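Local atomic coordinates of beta-porphyranase (Bacteroides plebeius, PDB entry 4AWD), a protein that hydrolyses the sulfated red-seaweed polysaccharide porphyran, cutting beta-D-galactopyranose-(1->4)-alpha-L-galactopyranose-6-sulfate linkages and releasing mostly disaccharides. Residues K170-E176 against H208-Q214; L153-V158 against R278-I282; Y231-P235 against Y257-M262. All coordinates share one frame; numbering follows the deposited sequence.

In the fold
Contacts 1 and 2 lie side by side in the GH16 beta-jelly roll, their centres about 12 Å apart. Strand 149-163 pairs with strand 168-182, so the two contacts touch directly: Gln175 N is 2.9 Å from Asn155 OD1, and Ser173 O is 2.9 Å from Val158 N. Contact 1 carries Glu176, probably the nucleophile, and the side chains of Ser154 in contact 2 and Glu176 are about 4 Å apart at their nearest atoms. Contact 3 is remote, its centre about 30 Å from that of contact 1 and 25 Å from that of contact 2; the nearest side-chain atoms of its Thr233 and of Glu181, the probable proton donor, are about 11 Å apart.

Contact 1 of 3, residues K170-E176 against H208-Q214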
# COMPACT_ATOMS: atom_id res chain seq x y z
N LYS A 170 -26.83 2.41 -12.34
CA LYS A 170 -25.75 2.99 -11.57
C LYS A 170 -24.50 2.11 -11.68
O LYS A 170 -24.58 0.87 -11.62
CB LYS A 170 -26.15 3.17 -10.10
CG LYS A 170 -27.22 4.24 -9.87
CD LYS A 170 -27.46 4.48 -8.39
CE LYS A 170 -28.64 5.41 -8.14
NZ LYS A 170 -28.87 5.57 -6.69
N THR A 171 -23.36 2.76 -11.89
CA THR A 171 -22.07 2.09 -11.84
C THR A 171 -21.09 2.82 -10.92
O THR A 171 -21.24 4.02 -10.66
CB THR A 171 -21.44 1.93 -13.24
OG1 THR A 171 -20.85 3.17 -13.65
CG2 THR A 171 -22.48 1.50 -14.26
N TRP A 172 -20.10 2.09 -10.42
CA TRP A 172 -19.06 2.67 -9.58
C TRP A 172 -17.69 2.21 -10.01
O TRP A 172 -17.52 1.06 -10.40
CB TRP A 172 -19.28 2.32 -8.11
CG TRP A 172 -20.59 2.81 -7.58
CD1 TRP A 172 -20.85 4.02 -6.98
CD2 TRP A 172 -21.82 2.09 -7.58
NE1 TRP A 172 -22.17 4.09 -6.61
CE2 TRP A 172 -22.79 2.92 -6.98
CE3 TRP A 172 -22.20 0.82 -8.04
CZ2 TRP A 172 -24.12 2.52 -6.82
CZ3 TRP A 172 -23.52 0.42 -7.89
CH2 TRP A 172 -24.47 1.27 -7.27
N SER A 173 -16.73 3.13 -9.94
CA SER A 173 -15.33 2.81 -10.16
C SER A 173 -14.42 3.49 -9.12
O SER A 173 -14.77 4.53 -8.55
CB SER A 173 -14.89 3.19 -11.57
OG SER A 173 -14.91 4.60 -11.75
N SER A 174 -13.29 2.85 -8.86
CA SER A 174 -12.21 3.43 -8.06
C SER A 174 -10.89 2.83 -8.52
O SER A 174 -10.88 1.93 -9.36
CB SER A 174 -12.43 3.20 -6.57
OG SER A 174 -12.34 1.82 -6.24
N GLN A 175 -9.78 3.34 -7.99
CA GLN A 175 -8.47 2.83 -8.36
C GLN A 175 -7.61 2.58 -7.13
O GLN A 175 -7.89 3.10 -6.05
CB GLN A 175 -7.75 3.78 -9.34
CG GLN A 175 -8.49 4.03 -10.65
CD GLN A 175 -9.58 5.09 -10.52
OE1 GLN A 175 -9.37 6.16 -9.95
NE2 GLN A 175 -10.76 4.79 -11.05
N GLU A 176 -6.57 1.79 -7.32
CA GLU A 176 -5.76 1.30 -6.24
C GLU A 176 -4.38 0.98 -6.81
O GLU A 176 -4.26 0.24 -7.78
CB GLU A 176 -6.39 0.03 -5.65
CG GLU A 176 -5.71 -0.50 -4.41
CD GLU A 176 -6.51 -1.61 -3.75
OE1 GLU A 176 -7.65 -1.89 -4.20
OE2 GLU A 176 -6.01 -2.21 -2.78
N HIS A 208 -5.19 -1.68 -9.78
CA HIS A 208 -6.57 -2.14 -9.88
C HIS A 208 -7.45 -1.01 -10.36
O HIS A 208 -7.43 0.08 -9.78
CB HIS A 208 -7.07 -2.64 -8.52
CG HIS A 208 -6.16 -3.62 -7.86
ND1 HIS A 208 -6.35 -4.99 -7.94
CD2 HIS A 208 -5.07 -3.45 -7.09
CE1 HIS A 208 -5.40 -5.61 -7.27
NE2 HIS A 208 -4.61 -4.69 -6.73
N TYR A 209 -8.21 -1.26 -11.42
CA TYR A 209 -9.35 -0.42 -11.73
C TYR A 209 -10.58 -1.19 -11.27
O TYR A 209 -10.93 -2.21 -11.87
CB TYR A 209 -9.42 -0.10 -13.23
CG TYR A 209 -10.50 0.92 -13.58
CD1 TYR A 209 -11.79 0.52 -13.86
CD2 TYR A 209 -10.21 2.28 -13.62
CE1 TYR A 209 -12.78 1.44 -14.19
CE2 TYR A 209 -11.20 3.21 -13.93
CZ TYR A 209 -12.48 2.78 -14.22
OH TYR A 209 -13.49 3.67 -14.53
N TRP A 210 -11.24 -0.72 -10.21
CA TRP A 210 -12.40 -1.42 -9.68
C TRP A 210 -13.65 -0.98 -10.41
O TRP A 210 -13.91 0.22 -10.52
CB TRP A 210 -12.56 -1.16 -8.17
CG TRP A 210 -11.50 -1.80 -7.37
CD1 TRP A 210 -10.36 -1.20 -6.91
CD2 TRP A 210 -11.44 -3.16 -6.94
NE1 TRP A 210 -9.60 -2.11 -6.22
CE2 TRP A 210 -10.24 -3.32 -6.22
CE3 TRP A 210 -12.30 -4.26 -7.08
CZ2 TRP A 210 -9.87 -4.54 -5.63
CZ3 TRP A 210 -11.93 -5.47 -6.50
CH2 TRP A 210 -10.71 -5.60 -5.78
N TYR A 211 -14.43 -1.93 -10.90
CA TYR A 211 -15.66 -1.61 -11.62
C TYR A 211 -16.83 -2.46 -11.18
O TYR A 211 -16.70 -3.68 -10.97
CB TYR A 211 -15.48 -1.74 -13.13
CG TYR A 211 -16.72 -1.36 -13.92
CD1 TYR A 211 -17.01 -0.03 -14.20
CD2 TYR A 211 -17.59 -2.34 -14.40
CE1 TYR A 211 -18.13 0.33 -14.94
CE2 TYR A 211 -18.72 -1.99 -15.14
CZ TYR A 211 -18.99 -0.65 -15.41
OH TYR A 211 -20.10 -0.30 -16.14
N GLN A 212 -17.99 -1.81 -11.06
CA GLN A 212 -19.21 -2.47 -10.63
C GLN A 212 -20.46 -1.78 -11.15
O GLN A 212 -20.59 -0.56 -11.08
CB GLN A 212 -19.26 -2.51 -9.10
CG GLN A 212 -20.39 -3.35 -8.54
CD GLN A 212 -20.43 -3.32 -7.04
OE1 GLN A 212 -19.86 -2.44 -6.41
NE2 GLN A 212 -21.12 -4.29 -6.46
N GLU A 213 -21.38 -2.59 -11.67
CA GLU A 213 -22.71 -2.13 -12.05
C GLU A 213 -23.68 -2.57 -10.97
O GLU A 213 -23.50 -3.64 -10.36
CB GLU A 213 -23.11 -2.72 -13.41
CG GLU A 213 -22.28 -2.17 -14.56
CD GLU A 213 -22.52 -2.87 -15.89
OE1 GLU A 213 -23.38 -3.78 -15.95
OE2 GLU A 213 -21.84 -2.51 -16.87
N GLN A 214 -24.70 -1.74 -10.71
CA GLN A 214 -25.65 -2.04 -9.64
C GLN A 214 -26.39 -3.36 -9.87
O GLN A 214 -27.00 -3.58 -10.93
CB GLN A 214 -26.64 -0.89 -9.45
CG GLN A 214 -27.41 -0.95 -8.12
CD GLN A 214 -27.92 0.41 -7.70
OE1 GLN A 214 -28.26 1.24 -8.55
NE2 GLN A 214 -27.97 0.65 -6.38
O HOH W 1 -28.88 0.65 -11.12
O HOH W 2 -29.25 3.21 -5.22
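The indole of Trp210 meets Glu176 at its edge: Glu176 CB lies in the ring plane, and the carboxylate, turned only 27° from that plane, takes a hydrogen bond from Trp210 NE1 to Glu176 OE1 (2.8 Å). The indole also makes a cation-pi contact with Arg218. At the other end Trp172 presents its own edge to Gln214, whose CD is 3.6 Å from Trp172 CH2 with the amide standing almost perpendicular to the ring. On the face of the sheet that carries Thr171, Ser173 and Gln175, Gln175 runs beside Tyr209, bringing Gln175 NE2 to 3.3 Å from Tyr209 CE2.

These side chains alternate along two antiparallel strands of the GH16 jelly roll. Trp172, Ser174, Glu176, His208, Trp210 and Gln212 share the other face, and of these Glu176 is probably the nucleophile. Its extended chain, CG anti to the backbone N (chi1 -174°), carries the carboxylate clear of the backbone to the indole N-H, a donor that fixes one oxygen's position. His208 lies alongside, its ND1 bonded to Asp220. Small Ser174 fits beside Trp210, with Ser174 OG 3.6 Å from Trp210 CB. Paired backbone bonds such as Trp210 N to Ser174 O (2.8 Å) hold the register, and two waters bridge Lys170 to Gln214 at the solvent-facing end.

Contact 2 of 3, residues L153-V158 against R278-I282; sequences LSNRPV and RPMFI
Asn155 and Arg278 are brought face to face by two torsions. The amide of Asn155 is swung between its backbone N and carbonyl carbon (chi1 60°), while the Arg278 chain, straight as far as CD, turns at chi3 (54°) to lay its guanidinium over that amide. The planes are only 6° apart, and Asn155 ND2 lies over the centre of the guanidinium, 3.4 Å from Arg278 CZ. Val158 covers the opposite face, its CG2 3.6 Å from the same Arg278 CZ, so the flat cation is sandwiched between an amide and a methyl group. In its own plane the guanidinium grips one oxygen end-on: Arg278 NH2 reaches Arg156 O at 2.8 Å, and Arg278 NH1 joins it at 3.1 Å. Asparagine suits its place because it serves three neighbours at once: besides stacking, Asn155 ND2 donates to Pro279 O at 3.1 Å, approaching from above the carbonyl plane, and OD1 accepts from Gln175 N on the next strand.

At the end where Leu153 and Ser154 meet Phe281 and Ile282, the chains pair as antiparallel strands of the jelly roll. Ser154 and Phe281 form a hydrogen-bonded pair, and Phe281 folds its ring back so that Ser154 O, already accepting from Phe281 N at 2.8 Å, also lies over the ring face. On the other side of the sheet Leu153 packs its CB against Met280 SD (3.5 Å) and its CG against Ile282 CD1 (3.7 Å), apolar chains suited to a buried interior, the branched Leu153 and Ile282 and the unbranched Met280.

Where the strands part, side chains thus replace the missing backbone pairs: Arg278 and Asn155 engage the carbonyls of Arg156 and Pro279, and the planar cation is probably held against rotation by its stacked amide and its two bonds to Arg156 O.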
# COMPACT_ATOMS: atom_id res chain seq x y z
N LEU A 153 -1.51 3.25 -2.48
CA LEU A 153 -2.44 4.37 -2.60
C LEU A 153 -3.77 3.86 -3.13
O LEU A 153 -3.82 2.85 -3.85
CB LEU A 153 -1.89 5.45 -3.54
CG LEU A 153 -0.61 6.19 -3.11
CD1 LEU A 153 0.58 5.35 -3.48
CD2 LEU A 153 -0.49 7.54 -3.77
N SER A 154 -4.84 4.57 -2.77
CA SER A 154 -6.18 4.18 -3.13
C SER A 154 -7.09 5.39 -3.11
O SER A 154 -6.75 6.42 -2.52
CB SER A 154 -6.70 3.17 -2.10
OG SER A 154 -7.77 2.41 -2.62
N ASN A 155 -8.25 5.26 -3.74
CA ASN A 155 -9.30 6.25 -3.60
C ASN A 155 -10.67 5.59 -3.44
O ASN A 155 -10.80 4.37 -3.52
CB ASN A 155 -9.26 7.28 -4.73
CG ASN A 155 -9.45 6.66 -6.11
OD1 ASN A 155 -10.05 5.61 -6.26
ND2 ASN A 155 -8.94 7.33 -7.13
N ARG A 156 -11.68 6.41 -3.19
CA ARG A 156 -13.02 5.92 -2.95
C ARG A 156 -13.85 5.89 -4.24
O ARG A 156 -13.54 6.60 -5.19
CB ARG A 156 -13.69 6.78 -1.90
CG ARG A 156 -13.00 6.66 -0.57
CD ARG A 156 -13.26 7.89 0.24
NE ARG A 156 -14.55 7.84 0.92
CZ ARG A 156 -15.19 8.91 1.40
NH1 ARG A 156 -14.66 10.13 1.25
NH2 ARG A 156 -16.35 8.74 2.02
N PRO A 157 -14.87 5.03 -4.28
CA PRO A 157 -15.64 4.84 -5.50
C PRO A 157 -16.45 6.07 -5.90
O PRO A 157 -16.96 6.78 -5.05
CB PRO A 157 -16.57 3.66 -5.16
CG PRO A 157 -16.55 3.53 -3.69
CD PRO A 157 -15.24 4.06 -3.22
N VAL A 158 -16.54 6.30 -7.20
CA VAL A 158 -17.29 7.42 -7.75
C VAL A 158 -18.39 6.84 -8.62
O VAL A 158 -18.15 5.92 -9.42
CB VAL A 158 -16.35 8.36 -8.57
CG1 VAL A 158 -17.09 9.10 -9.67
CG2 VAL A 158 -15.64 9.35 -7.64
N ARG A 278 -7.50 10.00 -11.46
CA ARG A 278 -8.02 10.48 -10.18
C ARG A 278 -6.97 10.38 -9.07
O ARG A 278 -6.29 9.35 -8.94
CB ARG A 278 -9.26 9.70 -9.77
CG ARG A 278 -10.53 10.04 -10.51
CD ARG A 278 -11.65 9.16 -9.93
NE ARG A 278 -11.69 9.32 -8.47
CZ ARG A 278 -12.16 8.41 -7.62
NH1 ARG A 278 -12.65 7.25 -8.04
NH2 ARG A 278 -12.15 8.69 -6.32
N PRO A 279 -6.87 11.43 -8.23
CA PRO A 279 -5.92 11.41 -7.11
C PRO A 279 -6.29 10.37 -6.03
O PRO A 279 -7.41 9.82 -6.05
CB PRO A 279 -6.03 12.83 -6.57
CG PRO A 279 -7.48 13.21 -6.84
CD PRO A 279 -7.75 12.61 -8.19
N MET A 280 -5.36 10.12 -5.11
CA MET A 280 -5.52 9.07 -4.09
C MET A 280 -5.04 9.51 -2.72
O MET A 280 -4.33 10.52 -2.58
CB MET A 280 -4.74 7.81 -4.49
CG MET A 280 -5.29 7.06 -5.69
SD MET A 280 -4.24 5.65 -6.14
CE MET A 280 -5.02 5.19 -7.68
N PHE A 281 -5.41 8.72 -1.71
CA PHE A 281 -4.76 8.79 -0.40
C PHE A 281 -3.70 7.69 -0.27
O PHE A 281 -3.72 6.71 -1.02
CB PHE A 281 -5.78 8.74 0.75
CG PHE A 281 -6.75 7.58 0.69
CD1 PHE A 281 -6.42 6.35 1.24
CD2 PHE A 281 -8.00 7.74 0.13
CE1 PHE A 281 -7.32 5.29 1.20
CE2 PHE A 281 -8.91 6.70 0.08
CZ PHE A 281 -8.57 5.47 0.62
N ILE A 282 -2.77 7.86 0.68
CA ILE A 282 -1.79 6.82 1.01
C ILE A 282 -2.42 5.84 2.01
O ILE A 282 -3.02 6.28 3.00
CB ILE A 282 -0.51 7.41 1.66
CG1 ILE A 282 0.14 8.48 0.77
CG2 ILE A 282 0.49 6.31 2.02
CD1 ILE A 282 1.08 7.92 -0.27

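Contact 3 of 3, residues Y231-P235 against Y257-M262; sequences YMTDP and YDGKYM
Tyr257 reaches from its hairpin to Thr233 and Asp234 of the loop 231-235. CB, close to the main chain, lies 3.7 Å from Met262 SD of the same hairpin. CG is anti to the backbone N (chi1 176°), which sends the ring out toward the loop. Over the ring centre sits Thr233 OG1, 3.3 Å from both Tyr257 CE1 and Tyr257 CZ, with Thr233 CB adding a CH-pi contact; small and beta-branched, Thr233 can set its OG1 and CB over the ring face. Asp258 OD2 lies above the rim of the opposite face. At the tip the hydroxyl is gripped twice: Tyr257 OH donates to Asp234 OD2 at 2.6 Å and accepts from Asp234 N at 3.0 Å. One aspartate therefore supplies both acceptor and donor, and a phenol, able to play both parts, answers it.

Asp234 OD2 and Asp258 OD2 approach to 4.2 Å, a like-charge proximity probably eased by the tyrosine proton and by His241 and Thr242, which bond to Asp258. Nearby, the bent chain of Met262 sets its CE 3.4 Å from Met232 O.

Tyr257 and Lys260 close a type I' turn between strands 252-257 and 260-265, with Asp258 and Gly259 both at positive phi; the loop leading from strand 225-226 to strand 241-249 passes beside this hairpin and is pinned to it through the tyrosine.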
# COMPACT_ATOMS: atom_id res chain seq x y z
N TYR A 231 11.70 -8.80 -11.37
CA TYR A 231 10.77 -8.97 -10.25
C TYR A 231 11.55 -9.32 -8.98
O TYR A 231 10.96 -9.46 -7.90
CB TYR A 231 9.80 -10.14 -10.51
CG TYR A 231 9.01 -10.07 -11.80
CD1 TYR A 231 8.70 -8.85 -12.40
CD2 TYR A 231 8.54 -11.25 -12.41
CE1 TYR A 231 7.95 -8.80 -13.59
CE2 TYR A 231 7.80 -11.21 -13.59
CZ TYR A 231 7.50 -9.98 -14.17
OH TYR A 231 6.77 -9.92 -15.33
N MET A 232 12.87 -9.45 -9.10
CA MET A 232 13.69 -10.08 -8.06
C MET A 232 14.04 -9.14 -6.91
O MET A 232 14.52 -8.03 -7.12
CB MET A 232 14.99 -10.68 -8.64
CG MET A 232 14.78 -11.73 -9.74
SD MET A 232 14.01 -13.26 -9.15
CE MET A 232 15.43 -14.09 -8.39
N THR A 233 13.83 -9.62 -5.70
CA THR A 233 13.94 -8.78 -4.53
C THR A 233 14.60 -9.55 -3.38
O THR A 233 14.77 -10.75 -3.46
CB THR A 233 12.53 -8.18 -4.26
OG1 THR A 233 12.53 -6.78 -4.60
CG2 THR A 233 12.03 -8.41 -2.86
N ASP A 234 15.04 -8.84 -2.35
CA ASP A 234 15.68 -9.50 -1.21
C ASP A 234 14.63 -9.86 -0.17
O ASP A 234 13.56 -9.24 -0.14
CB ASP A 234 16.73 -8.57 -0.60
CG ASP A 234 17.77 -8.15 -1.60
OD1 ASP A 234 18.59 -9.00 -2.01
OD2 ASP A 234 17.77 -6.96 -1.97
N PRO A 235 14.91 -10.86 0.70
CA PRO A 235 13.92 -11.27 1.71
C PRO A 235 13.40 -10.05 2.50
O PRO A 235 14.18 -9.34 3.14
CB PRO A 235 14.70 -12.25 2.60
CG PRO A 235 15.79 -12.78 1.72
CD PRO A 235 16.17 -11.63 0.84
N TYR A 257 12.83 -0.66 -7.02
CA TYR A 257 13.30 -1.36 -5.86
C TYR A 257 14.71 -0.89 -5.62
O TYR A 257 15.52 -0.93 -6.53
CB TYR A 257 13.29 -2.87 -6.11
CG TYR A 257 13.86 -3.68 -4.97
CD1 TYR A 257 13.27 -3.64 -3.70
CD2 TYR A 257 14.99 -4.48 -5.15
CE1 TYR A 257 13.77 -4.37 -2.66
CE2 TYR A 257 15.51 -5.23 -4.10
CZ TYR A 257 14.89 -5.18 -2.86
OH TYR A 257 15.38 -5.92 -1.81
N ASP A 258 15.01 -0.43 -4.41
CA ASP A 258 16.33 0.13 -4.07
C ASP A 258 16.88 1.12 -5.12
O ASP A 258 18.07 1.15 -5.42
CB ASP A 258 17.31 -1.00 -3.72
CG ASP A 258 17.06 -1.63 -2.34
OD1 ASP A 258 16.32 -1.02 -1.51
OD2 ASP A 258 17.61 -2.72 -2.07
N GLY A 259 15.98 1.94 -5.68
CA GLY A 259 16.33 2.98 -6.64
C GLY A 259 16.52 2.50 -8.08
O GLY A 259 16.88 3.30 -8.95
N LYS A 260 16.27 1.23 -8.35
CA LYS A 260 16.46 0.70 -9.69
C LYS A 260 15.13 0.38 -10.33
O LYS A 260 14.29 -0.28 -9.72
CB LYS A 260 17.35 -0.57 -9.66
CG LYS A 260 18.81 -0.35 -9.20
CD LYS A 260 19.50 -1.68 -8.87
CE LYS A 260 19.30 -2.12 -7.39
NZ LYS A 260 18.06 -2.94 -7.13
N TYR A 261 14.94 0.81 -11.57
CA TYR A 261 13.72 0.48 -12.31
C TYR A 261 13.48 -1.03 -12.37
O TYR A 261 14.38 -1.79 -12.70
CB TYR A 261 13.79 1.06 -13.72
CG TYR A 261 12.67 0.61 -14.64
CD1 TYR A 261 12.76 -0.59 -15.34
CD2 TYR A 261 11.52 1.40 -14.83
CE1 TYR A 261 11.77 -0.99 -16.20
CE2 TYR A 261 10.52 0.99 -15.68
CZ TYR A 261 10.65 -0.20 -16.37
OH TYR A 261 9.67 -0.64 -17.22
N MET A 262 12.26 -1.45 -12.05
CA MET A 262 11.89 -2.86 -12.08
C MET A 262 11.00 -3.23 -13.27
O MET A 262 11.34 -4.14 -14.02
CB MET A 262 11.26 -3.29 -10.75
CG MET A 262 12.19 -3.06 -9.57
SD MET A 262 13.56 -4.24 -9.56
CE MET A 262 12.77 -5.66 -8.79